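Local coordinates for lipoate-protein ligase 1 (PDB 5T8U) that belongs to the lipoate-protein ligase A/B family, joins a catalytic domain to a C-terminal domain and holds lipoic acid in a pocket of the former, at residues P12-S17 with K222-F227; F31-Y36 with K157-V162; Y42-T47 with N249-K254; L122-T127 with I218-E223; F286-L291 with L350-S355. All blocks are in the same frame, centred on the assembly; numbering follows the deposited sequence.

Contacts 1 to 4 gather around the large mixed sheet, while contact 5 lies in the C-terminal part, its centre about 34 Å from that of contact 4 and about 27 Å from that of contact 2. Contacts 1 and 4 share helix 213-227: I123 CG1 meets F227 CG at 3.5 Å and V14 CG1 meets I221 CD1 at 3.7 Å. Contact 3 leans on contact 1 through L13 and L43, and on contact 2 through F31 and Y42. None lines the lipoic acid pocket; the side chains of I124, K157 and F288 lie about 10 to 11 Å from the ligand. Contact 2 lies at the hairpin end of strands that also carry pocket residues K150 and H166.

Contact 1 of 5, residues P12-S17 with K222-F227; sequences PLVLVS and KEFTKF
F224 carries this contact: its ring reaches out from helix 213-227 with CG anti to the backbone N (chi1 175°) and meets the start of strand 13-17 obliquely. Three neighbours gather at its CD2-CE2 side. P12 CB approaches CE2 of F224 at 4.0 Å, V14 CG2 lies 4.1 Å from CD2 of the same F224 ring, and the carbonyl oxygen L13 O comes to 3.7 Å from F224 CE2. V14 holds CG2 anti to its carbonyl carbon, and V14 and F224 slide past each other in opposite directions. Strand and helix are packed nearly antiparallel, with axes 9.9 Å apart and 159° between their directions, the helix lying on one face of the large mixed beta sheet of this alpha/beta domain, where strand 13-17 runs between and parallel to strands 55-59 and 244-245. L56 of the neighbouring strand also touches F224, and Y228 meets its ring edge-to-face. P12 is exposed, whereas V14 and F224 are buried, and T225 turns its hydroxyl back to I221 O within its own helix.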
# COMPACT_ATOMS: atom_id res chain seq x y z
N PRO A 12 5.16 18.38 -11.65
CA PRO A 12 5.33 17.20 -10.79
C PRO A 12 6.20 17.51 -9.57
O PRO A 12 6.94 18.49 -9.53
CB PRO A 12 6.00 16.17 -11.71
CG PRO A 12 6.54 16.96 -12.86
CD PRO A 12 5.65 18.14 -13.02
N LEU A 13 6.09 16.64 -8.57
CA LEU A 13 6.76 16.82 -7.29
C LEU A 13 7.55 15.58 -6.92
O LEU A 13 7.10 14.45 -7.14
CB LEU A 13 5.77 17.15 -6.17
CG LEU A 13 5.26 18.58 -6.06
CD1 LEU A 13 4.14 18.65 -5.02
CD2 LEU A 13 6.38 19.54 -5.69
N VAL A 14 8.72 15.80 -6.32
CA VAL A 14 9.55 14.75 -5.76
C VAL A 14 9.76 15.08 -4.29
O VAL A 14 10.39 16.09 -3.96
CB VAL A 14 10.90 14.63 -6.50
CG1 VAL A 14 11.67 13.42 -6.00
CG2 VAL A 14 10.68 14.55 -8.00
N LEU A 15 9.23 14.24 -3.41
CA LEU A 15 9.27 14.45 -1.98
C LEU A 15 10.09 13.34 -1.33
O LEU A 15 10.08 12.19 -1.79
CB LEU A 15 7.85 14.47 -1.39
CG LEU A 15 6.81 15.24 -2.21
CD1 LEU A 15 5.44 15.16 -1.54
CD2 LEU A 15 7.22 16.69 -2.41
N VAL A 16 10.80 13.69 -0.26
CA VAL A 16 11.68 12.77 0.44
C VAL A 16 11.47 12.92 1.93
O VAL A 16 11.24 14.03 2.42
CB VAL A 16 13.16 13.02 0.06
CG1 VAL A 16 14.08 12.08 0.85
CG2 VAL A 16 13.37 12.84 -1.43
N SER A 17 11.55 11.81 2.66
CA SER A 17 11.51 11.81 4.11
C SER A 17 12.75 11.09 4.63
O SER A 17 12.94 9.91 4.34
CB SER A 17 10.24 11.13 4.63
OG SER A 17 10.29 10.95 6.03
N LYS A 222 15.30 10.66 -11.70
CA LYS A 222 15.64 11.01 -13.07
C LYS A 222 14.59 10.48 -14.05
O LYS A 222 13.99 11.25 -14.81
CB LYS A 222 17.02 10.47 -13.42
CG LYS A 222 18.17 11.35 -12.95
CD LYS A 222 19.52 10.70 -13.21
CE LYS A 222 20.67 11.67 -13.00
NZ LYS A 222 21.99 11.07 -13.34
N GLU A 223 14.35 9.17 -14.03
CA GLU A 223 13.38 8.59 -14.96
C GLU A 223 11.96 9.05 -14.68
O GLU A 223 11.11 8.99 -15.58
CB GLU A 223 13.45 7.07 -14.91
CG GLU A 223 14.67 6.48 -15.62
CD GLU A 223 14.65 6.75 -17.11
OE1 GLU A 223 15.68 6.51 -17.77
OE2 GLU A 223 13.61 7.20 -17.63
N PHE A 224 11.67 9.51 -13.46
CA PHE A 224 10.35 10.07 -13.15
C PHE A 224 10.15 11.41 -13.86
O PHE A 224 9.26 11.56 -14.71
CB PHE A 224 10.22 10.21 -11.63
CG PHE A 224 8.96 10.88 -11.18
CD1 PHE A 224 7.79 10.16 -11.03
CD2 PHE A 224 8.96 12.22 -10.85
CE1 PHE A 224 6.63 10.77 -10.59
CE2 PHE A 224 7.80 12.84 -10.41
CZ PHE A 224 6.64 12.11 -10.28
N THR A 225 11.00 12.39 -13.52
CA THR A 225 10.93 13.69 -14.18
C THR A 225 10.98 13.54 -15.69
O THR A 225 10.19 14.16 -16.42
CB THR A 225 12.09 14.57 -13.68
OG1 THR A 225 12.10 14.58 -12.25
CG2 THR A 225 11.94 16.00 -14.19
N LYS A 226 11.91 12.72 -16.19
CA LYS A 226 12.03 12.51 -17.62
C LYS A 226 10.75 11.90 -18.19
O LYS A 226 10.31 12.28 -19.28
CB LYS A 226 13.23 11.63 -17.92
CG LYS A 226 13.30 11.13 -19.36
CD LYS A 226 14.67 10.53 -19.65
CE LYS A 226 14.56 9.29 -20.53
NZ LYS A 226 15.88 8.61 -20.69
N PHE A 227 10.16 10.95 -17.48
CA PHE A 227 8.92 10.35 -17.95
C PHE A 227 7.83 11.40 -18.11
O PHE A 227 7.09 11.39 -19.10
CB PHE A 227 8.44 9.25 -16.99
CG PHE A 227 7.12 8.64 -17.38
CD1 PHE A 227 5.93 9.18 -16.91
CD2 PHE A 227 7.07 7.54 -18.22
CE1 PHE A 227 4.71 8.62 -17.27
CE2 PHE A 227 5.85 6.98 -18.58
CZ PHE A 227 4.68 7.53 -18.10

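Contact 2 of 5, residues F31-Y36 with K157-V162; sequences FLLNNY and KKIKDV
With CG anti to the backbone N (chi1 169°) and chi2 at 55°, L33 spreads its two methyls over the hairpin formed by strands 150-159 and 162-170. Y36 also holds CG anti to its N (chi1 180°), and V162 does the same with CG1. L33 CD1 presses against V162 CG1 at 3.3 Å, a tight methyl-to-methyl contact. Its other branch, CD2, touches I159 CD1 at 4.0 Å and runs across the aliphatic part of K157 at CD. V162 CG2 sits 3.4 Å from Y36 CB, while V162 CG1 lies over one face of the tyrosine ring. V162 is thus wedged between leucine and tyrosine. The hairpin presents I159 and V162 together because they flank a two-residue type I turn, closed by I159 N to V162 O and V162 N to I159 O, both 2.9 Å. No hydrogen bond crosses between the segments; the Y36 hydroxyl is engaged with E53 O instead. The contact therefore sets the last turn of helix 22-34 and the residues after it against the hairpin tip, with L164 of strand 162-170 also touching L33 and helix 256-266 packing on F31 and N34.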
# COMPACT_ATOMS: atom_id res chain seq x y z
N PHE A 31 -1.00 11.82 5.01
CA PHE A 31 -1.24 13.25 4.95
C PHE A 31 -1.14 13.76 3.52
O PHE A 31 -1.89 14.66 3.12
CB PHE A 31 -0.25 13.99 5.85
CG PHE A 31 -0.57 15.45 6.03
CD1 PHE A 31 -1.27 15.89 7.14
CD2 PHE A 31 -0.18 16.38 5.07
CE1 PHE A 31 -1.57 17.23 7.30
CE2 PHE A 31 -0.48 17.72 5.23
CZ PHE A 31 -1.18 18.14 6.35
N LEU A 32 -0.23 13.20 2.73
CA LEU A 32 -0.12 13.58 1.33
C LEU A 32 -1.35 13.13 0.55
O LEU A 32 -1.88 13.88 -0.28
CB LEU A 32 1.15 13.00 0.72
CG LEU A 32 2.46 13.41 1.40
CD1 LEU A 32 3.60 12.50 0.95
CD2 LEU A 32 2.79 14.86 1.12
N LEU A 33 -1.81 11.90 0.80
CA LEU A 33 -3.02 11.42 0.13
C LEU A 33 -4.24 12.25 0.50
O LEU A 33 -5.06 12.58 -0.36
CB LEU A 33 -3.25 9.95 0.46
CG LEU A 33 -4.60 9.36 0.04
CD1 LEU A 33 -4.86 9.58 -1.44
CD2 LEU A 33 -4.68 7.89 0.39
N ASN A 34 -4.38 12.59 1.78
CA ASN A 34 -5.55 13.31 2.26
C ASN A 34 -5.46 14.82 2.09
O ASN A 34 -6.43 15.52 2.41
CB ASN A 34 -5.80 12.98 3.74
CG ASN A 34 -6.34 11.57 3.94
OD1 ASN A 34 -5.81 10.80 4.74
ND2 ASN A 34 -7.39 11.23 3.20
N ASN A 35 -4.34 15.34 1.59
CA ASN A 35 -4.20 16.77 1.33
C ASN A 35 -3.55 17.02 -0.03
O ASN A 35 -2.87 18.03 -0.22
CB ASN A 35 -3.40 17.46 2.43
CG ASN A 35 -4.10 17.42 3.77
OD1 ASN A 35 -4.96 18.26 4.06
ND2 ASN A 35 -3.74 16.46 4.61
N TYR A 36 -3.77 16.11 -0.98
CA TYR A 36 -3.19 16.19 -2.31
C TYR A 36 -3.35 17.58 -2.92
O TYR A 36 -2.37 18.31 -3.07
CB TYR A 36 -3.84 15.12 -3.20
CG TYR A 36 -3.36 15.06 -4.63
CD1 TYR A 36 -2.08 14.61 -4.94
CD2 TYR A 36 -4.19 15.43 -5.68
CE1 TYR A 36 -1.65 14.54 -6.25
CE2 TYR A 36 -3.77 15.36 -6.99
CZ TYR A 36 -2.50 14.92 -7.27
OH TYR A 36 -2.08 14.85 -8.58
N LYS A 157 -4.44 2.32 -3.17
CA LYS A 157 -5.64 2.85 -2.54
C LYS A 157 -6.18 3.97 -3.42
O LYS A 157 -5.42 4.77 -3.96
CB LYS A 157 -5.36 3.37 -1.13
CG LYS A 157 -6.50 4.16 -0.51
CD LYS A 157 -6.34 4.29 0.99
CE LYS A 157 -7.52 5.03 1.62
NZ LYS A 157 -8.81 4.31 1.43
N LYS A 158 -7.50 4.00 -3.57
CA LYS A 158 -8.17 4.97 -4.42
C LYS A 158 -9.04 5.90 -3.58
O LYS A 158 -9.62 5.49 -2.57
CB LYS A 158 -9.04 4.27 -5.48
CG LYS A 158 -9.74 5.21 -6.45
CD LYS A 158 -8.77 5.89 -7.40
CE LYS A 158 -9.45 6.98 -8.21
NZ LYS A 158 -8.62 7.44 -9.35
N ILE A 159 -9.12 7.15 -4.02
CA ILE A 159 -9.91 8.17 -3.34
C ILE A 159 -10.41 9.16 -4.39
O ILE A 159 -9.81 9.31 -5.46
CB ILE A 159 -9.10 8.87 -2.22
CG1 ILE A 159 -9.21 8.04 -0.92
CG2 ILE A 159 -9.54 10.32 -2.00
CD1 ILE A 159 -8.57 8.67 0.30
N LYS A 160 -11.51 9.84 -4.07
CA LYS A 160 -12.24 10.71 -4.99
C LYS A 160 -11.37 11.31 -6.08
O LYS A 160 -11.63 11.12 -7.27
CB LYS A 160 -12.92 11.84 -4.20
CG LYS A 160 -13.87 12.68 -5.03
CD LYS A 160 -14.67 13.63 -4.15
CE LYS A 160 -16.04 13.95 -4.74
NZ LYS A 160 -17.07 14.06 -3.67
N ASP A 161 -10.32 12.04 -5.69
CA ASP A 161 -9.48 12.77 -6.64
C ASP A 161 -8.05 12.26 -6.70
O ASP A 161 -7.25 12.80 -7.48
CB ASP A 161 -9.46 14.26 -6.28
CG ASP A 161 -10.82 14.92 -6.46
OD1 ASP A 161 -11.55 14.52 -7.39
OD2 ASP A 161 -11.14 15.83 -5.66
N VAL A 162 -7.69 11.24 -5.92
CA VAL A 162 -6.30 10.82 -5.78
C VAL A 162 -6.21 9.31 -5.94
O VAL A 162 -7.10 8.57 -5.51
CB VAL A 162 -5.72 11.24 -4.41
CG1 VAL A 162 -4.23 10.96 -4.36
CG2 VAL A 162 -6.00 12.71 -4.15

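Contact 3 of 5, residues Y42-T47 with N249-K254; sequences YLNINT and NNNITK
N249 extends its side chain with CG anti to the backbone N (chi1 -177°), which carries the amide across to the end of helix 39-42. There N249 ND2 donates to Y42 O at 3.2 Å, bent at 142°; the donor stands above the carbonyl plane rather than on a lone pair. The other end of the same amide turns back: N249 is the N-cap of helix 250-253, and its OD1 accepts a weak bond from I252 N. Y42 keeps CG anti to its carbonyl carbon (chi1 -74°), so the ring passes beside the short helix with its edge toward the N251 carbonyl; N251 O lies near the ring plane, 3.6 Å from Y42 CD1. N251 places its CB at 3.6 Å from Y42 O, beside the amide of N249. Beneath this polar layer I252, with CG1 anti to its carbonyl carbon, meets Y42 CB through CG1 at 4.1 Å. L43, the first residue to leave the helix, extends CD1 along its chain, and its other branch, CD2, turns to I252 CD1, also at 4.1 Å. F31 and L28 of helix 22-34 touch I252 as well. One asparagine amide thus bridges two helix ends, giving N-H to a C-terminal carbonyl and, weakly, its oxygen to I252 N, which bonds mainly to the N249 backbone O, above a small apolar layer.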
# COMPACT_ATOMS: atom_id res chain seq x y z
N TYR A 42 0.88 23.47 1.93
CA TYR A 42 1.60 22.86 3.04
C TYR A 42 3.10 22.85 2.77
O TYR A 42 3.90 23.13 3.67
CB TYR A 42 1.06 21.45 3.29
CG TYR A 42 -0.29 21.47 3.97
CD1 TYR A 42 -0.39 21.51 5.35
CD2 TYR A 42 -1.46 21.49 3.22
CE1 TYR A 42 -1.63 21.54 5.97
CE2 TYR A 42 -2.70 21.53 3.84
CZ TYR A 42 -2.78 21.55 5.21
OH TYR A 42 -4.01 21.59 5.83
N LEU A 43 3.50 22.52 1.54
CA LEU A 43 4.79 22.97 1.07
C LEU A 43 4.77 24.49 0.95
O LEU A 43 3.71 25.10 0.78
CB LEU A 43 5.14 22.33 -0.27
CG LEU A 43 5.07 20.81 -0.37
CD1 LEU A 43 5.42 20.36 -1.79
CD2 LEU A 43 5.98 20.13 0.64
N ASN A 44 5.95 25.10 1.03
CA ASN A 44 6.05 26.56 0.97
C ASN A 44 6.23 27.07 -0.46
O ASN A 44 6.82 28.14 -0.66
CB ASN A 44 7.20 27.03 1.86
CG ASN A 44 6.98 26.70 3.32
OD1 ASN A 44 5.88 26.88 3.85
ND2 ASN A 44 8.02 26.20 3.98
N ILE A 45 5.72 26.33 -1.44
CA ILE A 45 5.87 26.69 -2.85
C ILE A 45 4.91 27.82 -3.18
O ILE A 45 5.32 28.96 -3.44
CB ILE A 45 5.63 25.47 -3.76
CG1 ILE A 45 6.68 24.39 -3.48
CG2 ILE A 45 5.69 25.88 -5.23
CD1 ILE A 45 6.39 23.05 -4.14
N ASN A 46 3.61 27.52 -3.18
CA ASN A 46 2.58 28.49 -3.54
C ASN A 46 1.53 28.55 -2.44
O ASN A 46 1.43 27.65 -1.60
CB ASN A 46 1.93 28.13 -4.88
CG ASN A 46 1.09 29.26 -5.44
OD1 ASN A 46 0.53 30.07 -4.70
ND2 ASN A 46 0.99 29.33 -6.76
N THR A 47 0.75 29.63 -2.46
CA THR A 47 -0.30 29.85 -1.47
C THR A 47 -1.71 29.67 -2.02
O THR A 47 -2.62 29.36 -1.24
CB THR A 47 -0.19 31.27 -0.88
OG1 THR A 47 1.19 31.59 -0.67
CG2 THR A 47 -0.94 31.36 0.44
N ASN A 249 9.09 19.40 7.68
CA ASN A 249 8.17 20.48 7.32
C ASN A 249 7.10 20.58 8.40
O ASN A 249 6.14 19.81 8.42
CB ASN A 249 7.56 20.23 5.95
CG ASN A 249 6.65 21.35 5.50
OD1 ASN A 249 5.89 21.90 6.29
ND2 ASN A 249 6.73 21.69 4.22
N ASN A 250 7.26 21.55 9.31
CA ASN A 250 6.37 21.64 10.47
C ASN A 250 4.92 21.83 10.07
O ASN A 250 4.02 21.42 10.81
CB ASN A 250 6.84 22.77 11.38
CG ASN A 250 8.10 22.43 12.14
OD1 ASN A 250 8.21 21.35 12.73
ND2 ASN A 250 9.08 23.33 12.11
N ASN A 251 4.65 22.46 8.91
CA ASN A 251 3.28 22.57 8.45
C ASN A 251 2.64 21.21 8.24
O ASN A 251 1.43 21.05 8.41
CB ASN A 251 3.21 23.38 7.15
CG ASN A 251 3.53 24.85 7.36
OD1 ASN A 251 3.19 25.43 8.40
ND2 ASN A 251 4.18 25.46 6.38
N ILE A 252 3.44 20.21 7.88
CA ILE A 252 2.94 18.86 7.65
C ILE A 252 2.96 18.03 8.93
O ILE A 252 1.97 17.37 9.27
CB ILE A 252 3.76 18.17 6.54
CG1 ILE A 252 3.63 18.95 5.22
CG2 ILE A 252 3.32 16.72 6.35
CD1 ILE A 252 4.49 18.41 4.08
N THR A 253 4.07 18.06 9.67
CA THR A 253 4.27 17.16 10.79
C THR A 253 3.82 17.74 12.13
O THR A 253 3.75 17.00 13.11
CB THR A 253 5.75 16.75 10.89
OG1 THR A 253 5.91 15.80 11.95
CG2 THR A 253 6.64 17.96 11.15
N LYS A 254 3.51 19.03 12.18
CA LYS A 254 2.96 19.65 13.38
C LYS A 254 1.45 19.86 13.28
O LYS A 254 0.85 20.46 14.18
CB LYS A 254 3.65 20.99 13.65

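Contact 4 of 5, residues L122-T127 with I218-E223; sequences LIILNT and IALIKE
Helices 117-132 and 213-227 pack as a crossed helix pair beside the mixed sheet of the catalytic domain, with segment axes 8.6 Å apart and 124° between their directions. L220 lies at the middle of the contact. Its CG is anti to the backbone N (chi1 -170°), and the CD1 branch points into the other helix, where it lies alongside I124, both side chains pointing the same way, with L220 CD1 4.0 Å from I124 CG1. T127 crosses L220 at about a right angle, its OG1 only 3.2 Å from L220 CD1. T127 OG1, turned beside its own backbone N, donates to I123 O at 2.9 Å, an acceptor already used by T127 N, so a polar group within the buried interface is satisfied inside its own helix. E223 slides past T127 in the opposite direction: E223 CB comes to 3.4 Å from T127 OG1, and the bend at chi2 (-65°) takes the carboxylate along N126 to N130, whose ND2 bonds OE1. I123 CG2 fits against the backbone of E223. F108 and F110 of strand 105-112 touch I124 from the sheet. T127 CG2, anti to its backbone N, rests 3.7 Å from A219 CB.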
# COMPACT_ATOMS: atom_id res chain seq x y z
N LEU A 122 6.41 1.41 -15.32
CA LEU A 122 7.28 1.69 -16.46
C LEU A 122 8.41 2.63 -16.07
O LEU A 122 9.53 2.50 -16.56
CB LEU A 122 6.47 2.26 -17.62
CG LEU A 122 7.29 2.61 -18.88
CD1 LEU A 122 8.03 1.39 -19.41
CD2 LEU A 122 6.40 3.21 -19.95
N ILE A 123 8.12 3.61 -15.21
CA ILE A 123 9.18 4.47 -14.70
C ILE A 123 10.22 3.64 -13.95
O ILE A 123 11.43 3.81 -14.14
CB ILE A 123 8.59 5.58 -13.81
CG1 ILE A 123 7.70 6.51 -14.64
CG2 ILE A 123 9.71 6.39 -13.13
CD1 ILE A 123 6.91 7.51 -13.82
N ILE A 124 9.76 2.72 -13.10
CA ILE A 124 10.69 1.90 -12.33
C ILE A 124 11.51 1.01 -13.26
O ILE A 124 12.74 0.96 -13.18
CB ILE A 124 9.93 1.08 -11.27
CG1 ILE A 124 9.15 2.03 -10.34
CG2 ILE A 124 10.90 0.22 -10.47
CD1 ILE A 124 8.27 1.33 -9.33
N LEU A 125 10.84 0.31 -14.18
CA LEU A 125 11.55 -0.57 -15.10
C LEU A 125 12.57 0.20 -15.93
O LEU A 125 13.70 -0.25 -16.12
CB LEU A 125 10.56 -1.29 -16.01
CG LEU A 125 9.60 -2.27 -15.31
CD1 LEU A 125 8.50 -2.70 -16.26
CD2 LEU A 125 10.35 -3.47 -14.78
N ASN A 126 12.18 1.38 -16.43
CA ASN A 126 13.13 2.22 -17.16
C ASN A 126 14.31 2.60 -16.28
O ASN A 126 15.45 2.65 -16.75
CB ASN A 126 12.42 3.47 -17.68
CG ASN A 126 11.47 3.18 -18.82
OD1 ASN A 126 11.59 2.16 -19.50
ND2 ASN A 126 10.52 4.08 -19.04
N THR A 127 14.06 2.88 -15.00
CA THR A 127 15.16 3.13 -14.07
C THR A 127 16.13 1.96 -14.06
O THR A 127 17.32 2.11 -14.40
CB THR A 127 14.61 3.38 -12.66
OG1 THR A 127 13.81 4.57 -12.66
CG2 THR A 127 15.73 3.52 -11.64
N ILE A 218 18.18 8.24 -6.88
CA ILE A 218 18.51 9.29 -7.84
C ILE A 218 18.09 8.87 -9.24
O ILE A 218 17.41 9.62 -9.95
CB ILE A 218 20.02 9.62 -7.77
CG1 ILE A 218 20.34 10.29 -6.44
CG2 ILE A 218 20.44 10.52 -8.94
CD1 ILE A 218 21.82 10.45 -6.16
N ALA A 219 18.47 7.66 -9.66
CA ALA A 219 18.06 7.18 -10.98
C ALA A 219 16.54 7.21 -11.13
O ALA A 219 16.02 7.61 -12.18
CB ALA A 219 18.59 5.76 -11.21
N LEU A 220 15.82 6.82 -10.07
CA LEU A 220 14.37 6.76 -10.14
C LEU A 220 13.77 8.15 -10.30
O LEU A 220 12.82 8.34 -11.07
CB LEU A 220 13.83 6.08 -8.88
CG LEU A 220 12.35 5.72 -8.85
CD1 LEU A 220 11.97 4.84 -10.02
CD2 LEU A 220 12.04 5.02 -7.54
N ILE A 221 14.29 9.14 -9.58
CA ILE A 221 13.83 10.52 -9.75
C ILE A 221 14.11 10.99 -11.17
O ILE A 221 13.27 11.64 -11.81
CB ILE A 221 14.49 11.44 -8.71
CG1 ILE A 221 14.14 10.98 -7.29
CG2 ILE A 221 14.04 12.89 -8.92
CD1 ILE A 221 14.90 11.70 -6.19
N LYS A 222 15.30 10.66 -11.70
CA LYS A 222 15.64 11.01 -13.07
C LYS A 222 14.59 10.48 -14.05
O LYS A 222 13.99 11.25 -14.81
CB LYS A 222 17.02 10.47 -13.42
CG LYS A 222 18.17 11.35 -12.95
CD LYS A 222 19.52 10.70 -13.21
CE LYS A 222 20.67 11.67 -13.00
NZ LYS A 222 21.99 11.07 -13.34
N GLU A 223 14.35 9.17 -14.03
CA GLU A 223 13.38 8.59 -14.96
C GLU A 223 11.96 9.05 -14.68
O GLU A 223 11.11 8.99 -15.58
CB GLU A 223 13.45 7.07 -14.91
CG GLU A 223 14.67 6.48 -15.62
CD GLU A 223 14.65 6.75 -17.11
OE1 GLU A 223 15.68 6.51 -17.77
OE2 GLU A 223 13.61 7.20 -17.63

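Contact 5 of 5, residues F286-L291 with L350-S355; sequences FTFGKL and LDEVRS
V353 CG2 is the bump that projects from helix 347-357, and three side chains of the opposite segment form the hollow around it. L291 CD1 meets V353 CG2 at 3.7 Å, crossing at about a right angle, while F288 CZ reaches V353 CG2 obliquely at 3.8 Å. The ring of F286 offers a face to the same methyl, with CZ at 4.4 Å from V353 CG2. V353 puts this branch anti to its carbonyl carbon, leaving CG1 anti to the backbone N. Both phenylalanines come from one tight bend: F286 to G289 is a type I turn linking strands 280-286 and 289-297 into a beta hairpin, part of the three-stranded antiparallel sheet of the C-terminal domain, against which helix 347-357 packs. F288 takes the crowded first torsion (chi1 44°), with CG between the backbone N and the carbonyl carbon, and F286 CB rests over one face of its ring, 3.3 Å above the plane. A second bump, E352, extends its chain (chi1 -168°) to the ring tips. E352 OE1 lies 3.3 Å from F288 CE2, and E352 CD is 3.9 Å from F286 CD1, near the plane of that ring at its edge; the carboxylate plane stands 75° to the F286 ring and is similarly steep to F288. L320 of helix 314-321 also touches V353, and W356 meets the F286 ring edge-to-face.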
# COMPACT_ATOMS: atom_id res chain seq x y z
N PHE A 286 -8.40 -17.56 -2.88
CA PHE A 286 -8.65 -17.15 -4.26
C PHE A 286 -7.35 -16.71 -4.93
O PHE A 286 -6.35 -16.42 -4.27
CB PHE A 286 -9.67 -16.00 -4.30
CG PHE A 286 -11.03 -16.38 -3.80
CD1 PHE A 286 -11.99 -16.87 -4.66
CD2 PHE A 286 -11.36 -16.22 -2.46
CE1 PHE A 286 -13.25 -17.21 -4.20
CE2 PHE A 286 -12.61 -16.56 -1.99
CZ PHE A 286 -13.56 -17.05 -2.87
N THR A 287 -7.39 -16.64 -6.26
CA THR A 287 -6.24 -16.15 -7.01
C THR A 287 -5.85 -14.75 -6.56
O THR A 287 -4.66 -14.42 -6.50
CB THR A 287 -6.55 -16.15 -8.51
OG1 THR A 287 -7.82 -15.54 -8.75
CG2 THR A 287 -6.55 -17.57 -9.06
N PHE A 288 -6.84 -13.92 -6.23
CA PHE A 288 -6.60 -12.56 -5.78
C PHE A 288 -6.36 -12.47 -4.28
O PHE A 288 -6.32 -11.36 -3.73
CB PHE A 288 -7.77 -11.64 -6.17
CG PHE A 288 -9.13 -12.24 -5.92
CD1 PHE A 288 -9.64 -12.34 -4.64
CD2 PHE A 288 -9.89 -12.70 -6.98
CE1 PHE A 288 -10.89 -12.89 -4.42
CE2 PHE A 288 -11.14 -13.25 -6.77
CZ PHE A 288 -11.64 -13.35 -5.48
N GLY A 289 -6.21 -13.60 -3.59
CA GLY A 289 -5.89 -13.61 -2.18
C GLY A 289 -6.87 -14.43 -1.38
O GLY A 289 -7.90 -14.89 -1.87
N LYS A 290 -6.53 -14.61 -0.11
CA LYS A 290 -7.36 -15.37 0.81
C LYS A 290 -8.50 -14.51 1.34
O LYS A 290 -8.41 -13.28 1.40
CB LYS A 290 -6.52 -15.89 1.99
N LEU A 291 -9.59 -15.17 1.71
CA LEU A 291 -10.77 -14.52 2.25
C LEU A 291 -11.27 -15.31 3.45
O LEU A 291 -11.37 -16.54 3.39
CB LEU A 291 -11.88 -14.40 1.20
CG LEU A 291 -11.96 -13.06 0.46
CD1 LEU A 291 -12.80 -13.19 -0.80
CD2 LEU A 291 -12.54 -11.99 1.37
N LEU A 350 -16.29 -10.19 -7.63
CA LEU A 350 -17.53 -10.25 -6.85
C LEU A 350 -18.36 -11.47 -7.24
O LEU A 350 -18.88 -12.17 -6.37
CB LEU A 350 -18.33 -8.96 -7.04
CG LEU A 350 -19.51 -8.78 -6.08
CD1 LEU A 350 -19.03 -8.54 -4.65
CD2 LEU A 350 -20.41 -7.65 -6.54
N ASP A 351 -18.49 -11.73 -8.54
CA ASP A 351 -19.22 -12.91 -8.99
C ASP A 351 -18.62 -14.18 -8.39
O ASP A 351 -19.34 -15.03 -7.86
CB ASP A 351 -19.22 -13.00 -10.51
CG ASP A 351 -20.05 -11.91 -11.16
OD1 ASP A 351 -20.21 -11.93 -12.40
OD2 ASP A 351 -20.54 -11.02 -10.43
N GLU A 352 -17.30 -14.32 -8.47
CA GLU A 352 -16.65 -15.51 -7.93
C GLU A 352 -16.88 -15.63 -6.42
O GLU A 352 -17.18 -16.72 -5.92
CB GLU A 352 -15.15 -15.48 -8.24
CG GLU A 352 -14.43 -16.78 -7.97
CD GLU A 352 -12.98 -16.75 -8.42
OE1 GLU A 352 -12.44 -15.63 -8.60
OE2 GLU A 352 -12.38 -17.83 -8.59
N VAL A 353 -16.77 -14.52 -5.70
CA VAL A 353 -16.92 -14.56 -4.25
C VAL A 353 -18.35 -14.94 -3.86
O VAL A 353 -18.55 -15.77 -2.96
CB VAL A 353 -16.50 -13.21 -3.63
CG1 VAL A 353 -16.84 -13.16 -2.14
CG2 VAL A 353 -15.01 -12.98 -3.82
N ARG A 354 -19.35 -14.36 -4.52
CA ARG A 354 -20.73 -14.73 -4.22
C ARG A 354 -20.98 -16.19 -4.57
O ARG A 354 -21.62 -16.92 -3.79
CB ARG A 354 -21.71 -13.81 -4.96
CG ARG A 354 -22.45 -14.45 -6.13
CD ARG A 354 -23.42 -13.48 -6.78
NE ARG A 354 -24.05 -14.06 -7.96
CZ ARG A 354 -25.12 -14.85 -7.94
NH1 ARG A 354 -25.61 -15.33 -9.08
NH2 ARG A 354 -25.70 -15.17 -6.79
N SER A 355 -20.49 -16.63 -5.72
CA SER A 355 -20.59 -18.04 -6.08
C SER A 355 -19.95 -18.92 -5.02
O SER A 355 -20.35 -20.09 -4.86
CB SER A 355 -19.94 -18.28 -7.44
OG SER A 355 -19.87 -19.66 -7.74